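Local atomic coordinates of thermotoga maritima TmcAL (Thermotoga maritima, PDB entry 5Y0T), a protein that belongs to the HIGH nucleotidyl transferase family of the HUP clan, which has a Rossmann-like fold, and holds adenosine-5'-rp-alpha-thio-triphosphate in a pocket. Residues M1-G5 against V28-Y32; F128-E132 against Y145-Y150; L257-R262 against A287-Y293; P334-I339 against L359-M365. All blocks are in the same frame, centred on the assembly; numbering follows the deposited sequence.

Overall arrangement
Followed from the N terminus, the chain closes four separate loops in series; none nests in or crosses another. Contact 1 comes first, pairing the opening strand with the chain that returns after helix 15-28. Contact 2 then folds helix 123-134 back against helix 139-153, its centre 38 Å from that of contact 1. Contact 3 joins helix 254-261 to the end of helix 279-289 and the turn beyond it, on the opposite side of the chain's centre from contact 1 and beside the second subunit. Contact 4 returns to the sheet that contact 1 also reaches, where 334-339 pairs with 359-365. Helix 346-356, lying between those two segments in sequence, also touches Met1, Val3 and Tyr32 of contact 1.

Contact 1 of 4, residues M1-G5 against V28-Y32; sequences MKVLG and VKPDY
How a parallel strand pair can start is illustrated here by extended residues 1-5 running beside the end of a helix, at Val28, and the loop that follows. Lys29 leaves helical geometry with positive phi (51/57), and Lys2 and Pro30 become nearest neighbours, CA to CA 4.8 Å. Asp31, chi1 m, turns its carboxylate to the backbone, so that Lys2 N donates to Asp31 OD1 (3.0 Å) while Asp31 N donates to Lys2 O (2.7 Å). Further along, Leu4 N donates to Tyr32 O (2.9 Å). These bonds open a beta-alpha-beta crossover, strand 3-8, helix 15-28, strand 32-38, as in Rossmann-like folds. Leu4 (t, p) sets CB 3.6 Å from Pro30 CG and CD1 4.5 Å from Val28 CG2. Lys2 (m, then t throughout) stretches past the helix end, CD 3.6 Å from Val28 O. Met1, chi1 p, makes a Met-aromatic contact at the edge of Tyr32 (chi1 m), SD 4.0 Å from CE2; Tyr32 OH bonds to Glu348.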
# COMPACT_ATOMS: atom_id res chain seq x y z
N MET A 1 -20.77 -44.22 -5.79
CA MET A 1 -19.52 -44.30 -5.05
C MET A 1 -19.35 -43.13 -4.08
O MET A 1 -20.01 -42.11 -4.22
CB MET A 1 -18.34 -44.32 -6.00
CG MET A 1 -18.21 -43.05 -6.76
SD MET A 1 -16.49 -42.63 -7.07
CE MET A 1 -16.79 -41.24 -8.09
N LYS A 2 -18.43 -43.28 -3.14
CA LYS A 2 -18.23 -42.26 -2.12
C LYS A 2 -16.97 -41.41 -2.32
O LYS A 2 -15.89 -41.95 -2.60
CB LYS A 2 -18.19 -42.91 -0.73
CG LYS A 2 -19.53 -43.47 -0.26
CD LYS A 2 -19.45 -43.91 1.20
CE LYS A 2 -20.76 -44.46 1.70
NZ LYS A 2 -20.70 -44.79 3.16
N VAL A 3 -17.12 -40.10 -2.14
CA VAL A 3 -15.99 -39.18 -2.20
C VAL A 3 -15.97 -38.30 -0.96
O VAL A 3 -16.92 -37.56 -0.68
CB VAL A 3 -16.04 -38.28 -3.45
CG1 VAL A 3 -14.89 -37.26 -3.41
CG2 VAL A 3 -15.96 -39.14 -4.72
N LEU A 4 -14.87 -38.38 -0.23
CA LEU A 4 -14.68 -37.58 0.97
C LEU A 4 -14.17 -36.18 0.65
O LEU A 4 -13.17 -36.06 -0.05
CB LEU A 4 -13.67 -38.27 1.88
CG LEU A 4 -13.20 -37.48 3.11
CD1 LEU A 4 -14.40 -37.23 4.05
CD2 LEU A 4 -12.07 -38.24 3.81
N GLY A 5 -14.89 -35.15 1.09
CA GLY A 5 -14.35 -33.79 1.08
C GLY A 5 -13.88 -33.39 2.47
O GLY A 5 -14.52 -33.73 3.48
N VAL A 28 -15.39 -43.10 6.62
CA VAL A 28 -16.22 -43.00 5.42
C VAL A 28 -15.88 -44.05 4.36
O VAL A 28 -16.74 -44.45 3.57
CB VAL A 28 -16.10 -41.57 4.83
CG1 VAL A 28 -16.74 -41.45 3.45
CG2 VAL A 28 -16.74 -40.58 5.82
N LYS A 29 -14.62 -44.52 4.36
CA LYS A 29 -14.14 -45.44 3.32
C LYS A 29 -14.43 -44.92 1.92
O LYS A 29 -15.08 -45.60 1.11
CB LYS A 29 -14.75 -46.83 3.51
CG LYS A 29 -14.37 -47.44 4.85
CD LYS A 29 -14.91 -48.83 5.04
CE LYS A 29 -14.47 -49.35 6.40
NZ LYS A 29 -13.03 -49.02 6.65
N PRO A 30 -13.95 -43.71 1.62
CA PRO A 30 -14.23 -43.13 0.30
C PRO A 30 -13.36 -43.75 -0.79
O PRO A 30 -12.29 -44.33 -0.51
CB PRO A 30 -13.89 -41.65 0.50
CG PRO A 30 -12.73 -41.68 1.49
CD PRO A 30 -12.99 -42.90 2.39
N ASP A 31 -13.82 -43.63 -2.03
CA ASP A 31 -13.03 -44.04 -3.19
C ASP A 31 -11.94 -42.99 -3.46
O ASP A 31 -10.85 -43.32 -3.92
CB ASP A 31 -13.94 -44.23 -4.41
CG ASP A 31 -14.94 -45.37 -4.20
OD1 ASP A 31 -16.14 -45.11 -3.97
OD2 ASP A 31 -14.50 -46.52 -4.23
N TYR A 32 -12.25 -41.73 -3.16
CA TYR A 32 -11.32 -40.61 -3.33
C TYR A 32 -11.50 -39.60 -2.22
O TYR A 32 -12.57 -39.51 -1.63
CB TYR A 32 -11.52 -39.90 -4.69
CG TYR A 32 -11.44 -40.83 -5.88
CD1 TYR A 32 -10.22 -41.09 -6.51
CD2 TYR A 32 -12.59 -41.45 -6.38
CE1 TYR A 32 -10.14 -41.94 -7.59
CE2 TYR A 32 -12.52 -42.30 -7.46
CZ TYR A 32 -11.29 -42.54 -8.06
OH TYR A 32 -11.23 -43.39 -9.12

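Contact 2 of 4, residues F128-E132 against Y145-Y150; sequences FLHEE and YALMRY
Small against large at the centre of a helical hairpin: the methyl of Ala146 lies against Phe128, CB to CB 3.8 Å, and against Leu129, whose CB is 4.1 Å from Ala146 CB. The hairpin is formed by helices 123-134 and 139-153, joined by a short connection. Their segments 128-132 and 145-150 are helical throughout and run roughly antiparallel at 139°, with axes 8.7 Å apart at closest approach. The backbones come nearest at Phe128 and Ala146, CA to CA 4.9 Å, a spacing that the alanine's small side chain allows. Phe128 (chi1 m, chi2 -35°) spreads its ring along the second helix. Arg149 CB lies over its face, 3.8 Å from the centroid and 13° off the normal, in a CH-pi contact, and Phe128 CD2 reaches Tyr150 CB at 4.4 Å. On the far side of the second helix, Leu147 packs against helix 108-120, joining the hairpin to its neighbour. Moving outward, Tyr145 starts toward the first helix, but its ring turns away to meet Tyr137 edge-to-face. The polar edge is a salt-bridge network around Arg149 (chi1 m, chi2 t, chi3 p). Its guanidinium covers Phe128 CD1, 3.3 Å from Arg149 CZ, and its NH2 reaches Glu131 OE1 at 3.1 Å. Glu132, folded back with both chi1 and chi2 m, brings OE2 to 2.7 Å from Arg149 NH1.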
# COMPACT_ATOMS: atom_id res chain seq x y z
N PHE A 128 -35.99 -13.70 19.61
CA PHE A 128 -34.93 -13.75 20.62
C PHE A 128 -33.65 -13.11 20.10
O PHE A 128 -33.02 -12.32 20.79
CB PHE A 128 -34.64 -15.19 21.05
CG PHE A 128 -35.73 -15.82 21.88
CD1 PHE A 128 -36.46 -15.07 22.78
CD2 PHE A 128 -36.00 -17.18 21.77
CE1 PHE A 128 -37.45 -15.65 23.56
CE2 PHE A 128 -37.00 -17.77 22.53
CZ PHE A 128 -37.72 -17.00 23.43
N LEU A 129 -33.29 -13.44 18.86
CA LEU A 129 -32.07 -12.94 18.26
C LEU A 129 -32.07 -11.42 18.20
O LEU A 129 -31.10 -10.78 18.57
CB LEU A 129 -31.88 -13.50 16.84
CG LEU A 129 -30.63 -13.00 16.11
CD1 LEU A 129 -29.37 -13.32 16.91
CD2 LEU A 129 -30.54 -13.57 14.67
N HIS A 130 -33.19 -10.87 17.74
CA HIS A 130 -33.32 -9.43 17.59
C HIS A 130 -33.19 -8.73 18.94
O HIS A 130 -32.50 -7.72 19.07
CB HIS A 130 -34.66 -9.09 16.93
CG HIS A 130 -34.82 -7.64 16.60
ND1 HIS A 130 -33.75 -6.82 16.31
CD2 HIS A 130 -35.92 -6.86 16.52
CE1 HIS A 130 -34.19 -5.59 16.06
NE2 HIS A 130 -35.51 -5.59 16.18
N GLU A 131 -33.86 -9.27 19.96
CA GLU A 131 -33.77 -8.71 21.30
C GLU A 131 -32.33 -8.66 21.81
O GLU A 131 -31.89 -7.64 22.34
CB GLU A 131 -34.62 -9.51 22.29
CG GLU A 131 -36.10 -9.34 22.11
CD GLU A 131 -36.87 -9.97 23.25
OE1 GLU A 131 -36.22 -10.44 24.21
OE2 GLU A 131 -38.11 -9.99 23.18
N GLU A 132 -31.61 -9.76 21.62
CA GLU A 132 -30.23 -9.85 22.10
C GLU A 132 -29.32 -8.87 21.35
O GLU A 132 -28.46 -8.24 21.96
CB GLU A 132 -29.70 -11.27 21.96
CG GLU A 132 -30.45 -12.30 22.78
CD GLU A 132 -30.41 -12.02 24.28
OE1 GLU A 132 -29.36 -11.56 24.76
OE2 GLU A 132 -31.43 -12.25 24.96
N TYR A 145 -27.20 -16.78 22.86
CA TYR A 145 -28.23 -16.53 23.86
C TYR A 145 -29.61 -16.82 23.28
O TYR A 145 -30.49 -17.35 23.97
CB TYR A 145 -28.15 -15.09 24.37
CG TYR A 145 -26.82 -14.74 24.99
CD1 TYR A 145 -26.09 -15.69 25.71
CD2 TYR A 145 -26.28 -13.47 24.86
CE1 TYR A 145 -24.87 -15.38 26.28
CE2 TYR A 145 -25.06 -13.15 25.42
CZ TYR A 145 -24.36 -14.11 26.13
OH TYR A 145 -23.15 -13.78 26.68
N ALA A 146 -29.80 -16.46 22.01
CA ALA A 146 -31.09 -16.67 21.36
C ALA A 146 -31.39 -18.16 21.21
O ALA A 146 -32.52 -18.61 21.42
CB ALA A 146 -31.12 -15.98 20.02
N LEU A 147 -30.36 -18.93 20.86
CA LEU A 147 -30.50 -20.38 20.73
C LEU A 147 -30.81 -21.00 22.08
O LEU A 147 -31.67 -21.88 22.19
CB LEU A 147 -29.23 -20.99 20.13
CG LEU A 147 -29.03 -20.74 18.64
CD1 LEU A 147 -27.63 -21.16 18.21
CD2 LEU A 147 -30.07 -21.48 17.82
N MET A 148 -30.12 -20.53 23.12
CA MET A 148 -30.37 -21.01 24.47
C MET A 148 -31.82 -20.77 24.88
O MET A 148 -32.47 -21.64 25.45
CB MET A 148 -29.44 -20.33 25.48
CG MET A 148 -28.00 -20.75 25.36
SD MET A 148 -26.91 -19.84 26.48
CE MET A 148 -25.34 -20.57 26.04
N ARG A 149 -32.31 -19.57 24.59
CA ARG A 149 -33.66 -19.20 24.98
C ARG A 149 -34.65 -20.03 24.17
O ARG A 149 -35.69 -20.46 24.68
CB ARG A 149 -33.89 -17.70 24.80
CG ARG A 149 -33.17 -16.85 25.85
CD ARG A 149 -33.26 -15.36 25.56
NE ARG A 149 -34.61 -14.82 25.74
CZ ARG A 149 -34.97 -13.60 25.36
NH1 ARG A 149 -34.09 -12.79 24.78
NH2 ARG A 149 -36.21 -13.18 25.56
N TYR A 150 -34.29 -20.29 22.92
CA TYR A 150 -35.08 -21.16 22.05
C TYR A 150 -35.11 -22.58 22.60
O TYR A 150 -36.18 -23.19 22.72
CB TYR A 150 -34.52 -21.15 20.62
CG TYR A 150 -35.40 -21.84 19.61
CD1 TYR A 150 -36.56 -21.23 19.14
CD2 TYR A 150 -35.09 -23.11 19.13
CE1 TYR A 150 -37.38 -21.85 18.22
CE2 TYR A 150 -35.91 -23.74 18.20
CZ TYR A 150 -37.05 -23.11 17.75
OH TYR A 150 -37.87 -23.73 16.84

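Contact 3 of 4, residues L257-R262 against A287-Y293; sequences LLSFFR and ARQTGSY
A chain turn bridged by an arginine through two carbonyl oxygens is the principle seen between the helix end 257-262 and residues 287-293. The latter finish a helix at Gln289, leave helical geometry at Thr290 and begin another helix at Tyr293. CA atoms are nearest at Leu258 and Tyr293 (5.7 Å) and at Arg262 and Ala287 (5.8 Å). Among hydrogen bonds, Arg262, extended with chi1 m and then t, donates from NE to Ala287 O (2.8 Å) and from NH2 to Thr290 O (2.8 Å). A weak bond joins Arg288 NH1 to Phe261 O (3.4 Å); Arg288 NH2 bonds to Lys264 O. Apolar packing fills the rest. Leu258 (t, p) enters the turn, CD2 3.4 Å from both Gly291 C and Ser292 N, and Phe261 CB meets Ala287 CB at 3.6 Å. In the aromatic group, Leu257 CD1 makes a CH-pi contact over the face of Tyr293, 3.9 Å from its centroid, and Phe261 CE2 approaches Tyr293 CE1 at 4.3 Å. Arg262 also bonds to Arg408 O and Asn396 O of the second subunit. The arrangement is a short interhelical turn at the dimer interface, with Ser292 as N-cap and the Cys286-Cys299 disulfide linking its helices.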
# COMPACT_ATOMS: atom_id res chain seq x y z
N LEU A 257 1.64 -3.32 6.36
CA LEU A 257 0.25 -3.10 6.72
C LEU A 257 0.08 -1.75 7.41
O LEU A 257 -0.80 -0.95 7.06
CB LEU A 257 -0.24 -4.23 7.64
CG LEU A 257 -0.34 -5.58 6.94
CD1 LEU A 257 -0.71 -6.68 7.93
CD2 LEU A 257 -1.34 -5.50 5.81
N LEU A 258 0.95 -1.49 8.38
CA LEU A 258 0.84 -0.27 9.16
C LEU A 258 1.08 0.95 8.27
O LEU A 258 0.34 1.94 8.36
CB LEU A 258 1.82 -0.30 10.35
CG LEU A 258 1.84 0.97 11.21
CD1 LEU A 258 0.44 1.29 11.72
CD2 LEU A 258 2.81 0.83 12.39
N SER A 259 2.10 0.88 7.42
CA SER A 259 2.42 1.98 6.52
C SER A 259 1.29 2.21 5.51
O SER A 259 0.93 3.34 5.21
CB SER A 259 3.74 1.71 5.78
OG SER A 259 4.84 1.70 6.68
N PHE A 260 0.73 1.12 5.01
CA PHE A 260 -0.37 1.19 4.07
C PHE A 260 -1.59 1.90 4.71
O PHE A 260 -2.22 2.76 4.09
CB PHE A 260 -0.71 -0.24 3.59
CG PHE A 260 -1.84 -0.32 2.61
CD1 PHE A 260 -3.16 -0.40 3.05
CD2 PHE A 260 -1.60 -0.34 1.24
CE1 PHE A 260 -4.21 -0.48 2.16
CE2 PHE A 260 -2.67 -0.41 0.33
CZ PHE A 260 -3.97 -0.48 0.80
N PHE A 261 -1.89 1.60 5.97
CA PHE A 261 -3.04 2.23 6.63
C PHE A 261 -2.85 3.73 6.83
O PHE A 261 -3.82 4.47 6.89
CB PHE A 261 -3.35 1.57 7.99
CG PHE A 261 -3.62 0.10 7.88
CD1 PHE A 261 -4.10 -0.45 6.70
CD2 PHE A 261 -3.34 -0.75 8.94
CE1 PHE A 261 -4.32 -1.81 6.57
CE2 PHE A 261 -3.56 -2.11 8.82
CZ PHE A 261 -4.04 -2.65 7.64
N ARG A 262 -1.60 4.19 6.89
CA ARG A 262 -1.34 5.63 7.00
C ARG A 262 -1.57 6.36 5.69
O ARG A 262 -1.52 7.59 5.64
CB ARG A 262 0.09 5.89 7.47
CG ARG A 262 0.38 5.45 8.89
CD ARG A 262 1.76 5.91 9.33
NE ARG A 262 1.96 5.62 10.75
CZ ARG A 262 3.00 6.04 11.46
NH1 ARG A 262 3.94 6.78 10.89
NH2 ARG A 262 3.09 5.72 12.75
N ALA A 287 -3.36 3.62 13.35
CA ALA A 287 -2.32 3.56 12.32
C ALA A 287 -1.35 4.73 12.46
O ALA A 287 -0.15 4.60 12.24
CB ALA A 287 -2.94 3.54 10.93
N ARG A 288 -1.90 5.89 12.80
CA ARG A 288 -1.09 7.10 12.93
C ARG A 288 -0.40 7.23 14.29
O ARG A 288 0.63 7.90 14.41
CB ARG A 288 -1.96 8.32 12.63
CG ARG A 288 -2.26 8.45 11.14
CD ARG A 288 -3.60 9.12 10.86
NE ARG A 288 -3.83 9.20 9.41
CZ ARG A 288 -4.21 8.18 8.65
NH1 ARG A 288 -4.42 6.98 9.17
NH2 ARG A 288 -4.37 8.36 7.34
N GLN A 289 -0.98 6.63 15.33
CA GLN A 289 -0.42 6.76 16.67
C GLN A 289 0.53 5.63 17.11
O GLN A 289 1.24 5.78 18.11
CB GLN A 289 -1.56 6.89 17.67
CG GLN A 289 -2.33 8.19 17.50
CD GLN A 289 -1.42 9.42 17.51
OE1 GLN A 289 -0.51 9.54 18.34
NE2 GLN A 289 -1.67 10.35 16.59
N THR A 290 0.58 4.53 16.36
CA THR A 290 1.47 3.43 16.71
C THR A 290 2.59 3.28 15.69
O THR A 290 2.47 3.73 14.55
CB THR A 290 0.71 2.08 16.85
OG1 THR A 290 0.14 1.71 15.58
CG2 THR A 290 -0.37 2.16 17.92
N GLY A 291 3.71 2.69 16.12
CA GLY A 291 4.88 2.52 15.29
C GLY A 291 5.20 1.11 14.85
O GLY A 291 6.17 0.89 14.12
N SER A 292 4.41 0.14 15.30
CA SER A 292 4.55 -1.25 14.84
C SER A 292 3.18 -1.89 14.76
O SER A 292 2.26 -1.49 15.47
CB SER A 292 5.44 -2.07 15.77
OG SER A 292 4.75 -2.38 16.98
N TYR A 293 3.06 -2.89 13.90
CA TYR A 293 1.80 -3.57 13.67
C TYR A 293 1.36 -4.29 14.94
O TYR A 293 0.16 -4.38 15.24
CB TYR A 293 1.94 -4.55 12.51
CG TYR A 293 0.64 -5.19 12.08
CD1 TYR A 293 -0.47 -4.42 11.77
CD2 TYR A 293 0.53 -6.57 11.97
CE1 TYR A 293 -1.68 -5.02 11.37
CE2 TYR A 293 -0.65 -7.17 11.58
CZ TYR A 293 -1.74 -6.39 11.28
OH TYR A 293 -2.91 -7.01 10.88

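Contact 4 of 4, residues P334-I339 against L359-M365; sequences PQYIRI and LPIVTNM. With EDO (1,2-ethanediol), chain G.
Leu359, Ile337 and Arg338 give up the most surface, and each marks a different part of a parallel strand pair. At the entrance, Leu359 (m, t) inserts its side chain beside 334-336, CD1 3.2 Å from Pro334 O, while its CB lies 4.0 Å from Ile337 CG1. Ile337 (m, t) fixes the register opposite Ile361, CA to CA 4.8 Å: Ile337 N donates to Pro360 O (2.9 Å) and Ile337 O accepts from Val362 N (2.8 Å). Two residues on, Ile339 N donates to Val362 O (3.0 Å). This pairing closes a beta-alpha-beta crossover of strand 337-343, helix 346-356 and strand 361-362, with Ile339 and Ile361 (CG1 to CG2, 3.7 Å) lying against that helix. On the other face are Arg338 and Val362. With chi1 t and chi2 p, Arg338 lays its guanidinium under Met365, CZ to CG 3.5 Å, and forms a salt bridge to Asp413. One water accepts from Arg338 NE (2.8 Å) and donates to Ile339 O and Thr363 O (2.7 Å each), linking the strands where the pairing ends. Outside the entrance, Gln335 NE2 donates to O2 of a 1,2-ethanediol (3.2 Å), while Gln335 OE1 accepts from Asp380 N.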
# COMPACT_ATOMS: atom_id res chain seq x y z
N PRO A 334 -18.31 -19.00 -4.83
CA PRO A 334 -17.14 -19.11 -5.71
C PRO A 334 -17.58 -19.36 -7.14
O PRO A 334 -18.58 -20.06 -7.36
CB PRO A 334 -16.39 -20.33 -5.15
CG PRO A 334 -17.48 -21.16 -4.50
CD PRO A 334 -18.39 -20.11 -3.87
N GLN A 335 -16.90 -18.75 -8.10
CA GLN A 335 -17.27 -18.90 -9.50
C GLN A 335 -16.38 -19.91 -10.24
O GLN A 335 -16.56 -20.13 -11.43
CB GLN A 335 -17.26 -17.53 -10.19
CG GLN A 335 -18.26 -16.54 -9.57
CD GLN A 335 -19.70 -17.06 -9.62
OE1 GLN A 335 -20.22 -17.32 -10.70
NE2 GLN A 335 -20.34 -17.20 -8.45
N TYR A 336 -15.41 -20.52 -9.55
CA TYR A 336 -14.52 -21.48 -10.22
C TYR A 336 -13.98 -22.48 -9.21
O TYR A 336 -13.98 -22.23 -7.99
CB TYR A 336 -13.32 -20.76 -10.91
CG TYR A 336 -12.63 -19.80 -9.96
CD1 TYR A 336 -11.66 -20.24 -9.06
CD2 TYR A 336 -13.02 -18.46 -9.90
CE1 TYR A 336 -11.08 -19.36 -8.15
CE2 TYR A 336 -12.44 -17.59 -9.00
CZ TYR A 336 -11.47 -18.03 -8.14
OH TYR A 336 -10.92 -17.13 -7.24
N ILE A 337 -13.52 -23.60 -9.72
CA ILE A 337 -12.79 -24.56 -8.92
C ILE A 337 -11.33 -24.50 -9.32
O ILE A 337 -10.98 -24.88 -10.44
CB ILE A 337 -13.33 -25.99 -9.11
CG1 ILE A 337 -14.79 -26.07 -8.62
CG2 ILE A 337 -12.46 -26.97 -8.34
CD1 ILE A 337 -15.57 -27.27 -9.18
N ARG A 338 -10.47 -24.05 -8.41
CA ARG A 338 -9.03 -23.95 -8.71
C ARG A 338 -8.32 -25.23 -8.25
O ARG A 338 -8.38 -25.56 -7.08
CB ARG A 338 -8.41 -22.72 -8.01
CG ARG A 338 -6.86 -22.68 -8.06
CD ARG A 338 -6.33 -22.14 -9.40
NE ARG A 338 -4.86 -22.14 -9.44
CZ ARG A 338 -4.10 -21.17 -8.94
NH1 ARG A 338 -4.67 -20.10 -8.39
NH2 ARG A 338 -2.78 -21.24 -9.03
N ILE A 339 -7.65 -25.92 -9.16
CA ILE A 339 -6.90 -27.13 -8.81
C ILE A 339 -5.48 -26.74 -8.42
O ILE A 339 -4.76 -26.20 -9.24
CB ILE A 339 -6.79 -28.13 -9.98
CG1 ILE A 339 -8.16 -28.46 -10.59
CG2 ILE A 339 -6.01 -29.38 -9.56
CD1 ILE A 339 -9.18 -28.95 -9.63
N LEU A 359 -19.09 -25.76 -11.56
CA LEU A 359 -18.28 -24.55 -11.77
C LEU A 359 -17.14 -24.90 -12.72
O LEU A 359 -16.71 -26.04 -12.74
CB LEU A 359 -17.70 -24.02 -10.44
CG LEU A 359 -18.65 -23.46 -9.38
CD1 LEU A 359 -17.88 -23.13 -8.10
CD2 LEU A 359 -19.34 -22.21 -9.93
N PRO A 360 -16.65 -23.91 -13.49
CA PRO A 360 -15.51 -24.11 -14.38
C PRO A 360 -14.28 -24.56 -13.60
O PRO A 360 -14.03 -24.03 -12.51
CB PRO A 360 -15.28 -22.73 -15.01
CG PRO A 360 -16.58 -22.02 -14.85
CD PRO A 360 -17.15 -22.52 -13.55
N ILE A 361 -13.53 -25.51 -14.13
CA ILE A 361 -12.34 -26.00 -13.46
C ILE A 361 -11.11 -25.33 -14.05
O ILE A 361 -10.91 -25.34 -15.27
CB ILE A 361 -12.23 -27.54 -13.60
CG1 ILE A 361 -13.35 -28.20 -12.80
CG2 ILE A 361 -10.87 -28.04 -13.13
CD1 ILE A 361 -13.68 -29.61 -13.26
N VAL A 362 -10.30 -24.71 -13.20
CA VAL A 362 -9.07 -24.05 -13.62
C VAL A 362 -7.88 -24.90 -13.19
O VAL A 362 -7.66 -25.07 -11.99
CB VAL A 362 -8.95 -22.62 -13.03
CG1 VAL A 362 -7.62 -21.97 -13.43
CG2 VAL A 362 -10.14 -21.76 -13.45
N THR A 363 -7.15 -25.46 -14.15
CA THR A 363 -5.88 -26.15 -13.87
C THR A 363 -4.75 -25.24 -14.31
O THR A 363 -3.86 -24.88 -13.54
CB THR A 363 -5.77 -27.55 -14.57
OG1 THR A 363 -6.23 -27.45 -15.92
CG2 THR A 363 -6.60 -28.59 -13.85
N ASN A 364 -4.79 -24.88 -15.58
CA ASN A 364 -3.77 -24.04 -16.18
C ASN A 364 -4.19 -22.58 -16.06
O ASN A 364 -5.05 -22.10 -16.80
CB ASN A 364 -3.61 -24.45 -17.65
CG ASN A 364 -2.38 -23.88 -18.31
OD1 ASN A 364 -1.85 -22.85 -17.88
ND2 ASN A 364 -1.93 -24.53 -19.39
N MET A 365 -3.52 -21.85 -15.17
CA MET A 365 -3.93 -20.48 -14.88
C MET A 365 -3.74 -19.57 -16.09
O MET A 365 -4.51 -18.64 -16.31
CB MET A 365 -3.18 -19.93 -13.67
CG MET A 365 -3.81 -20.30 -12.32
SD MET A 365 -5.44 -19.56 -12.05
CE MET A 365 -4.97 -17.90 -11.50
C1 EDO G . -22.08 -19.90 -10.34
O1 EDO G . -22.88 -20.19 -11.50
C2 EDO G . -23.00 -19.64 -9.14
O2 EDO G . -23.34 -18.23 -9.07
O HOH W 1 -3.97 -24.30 -10.95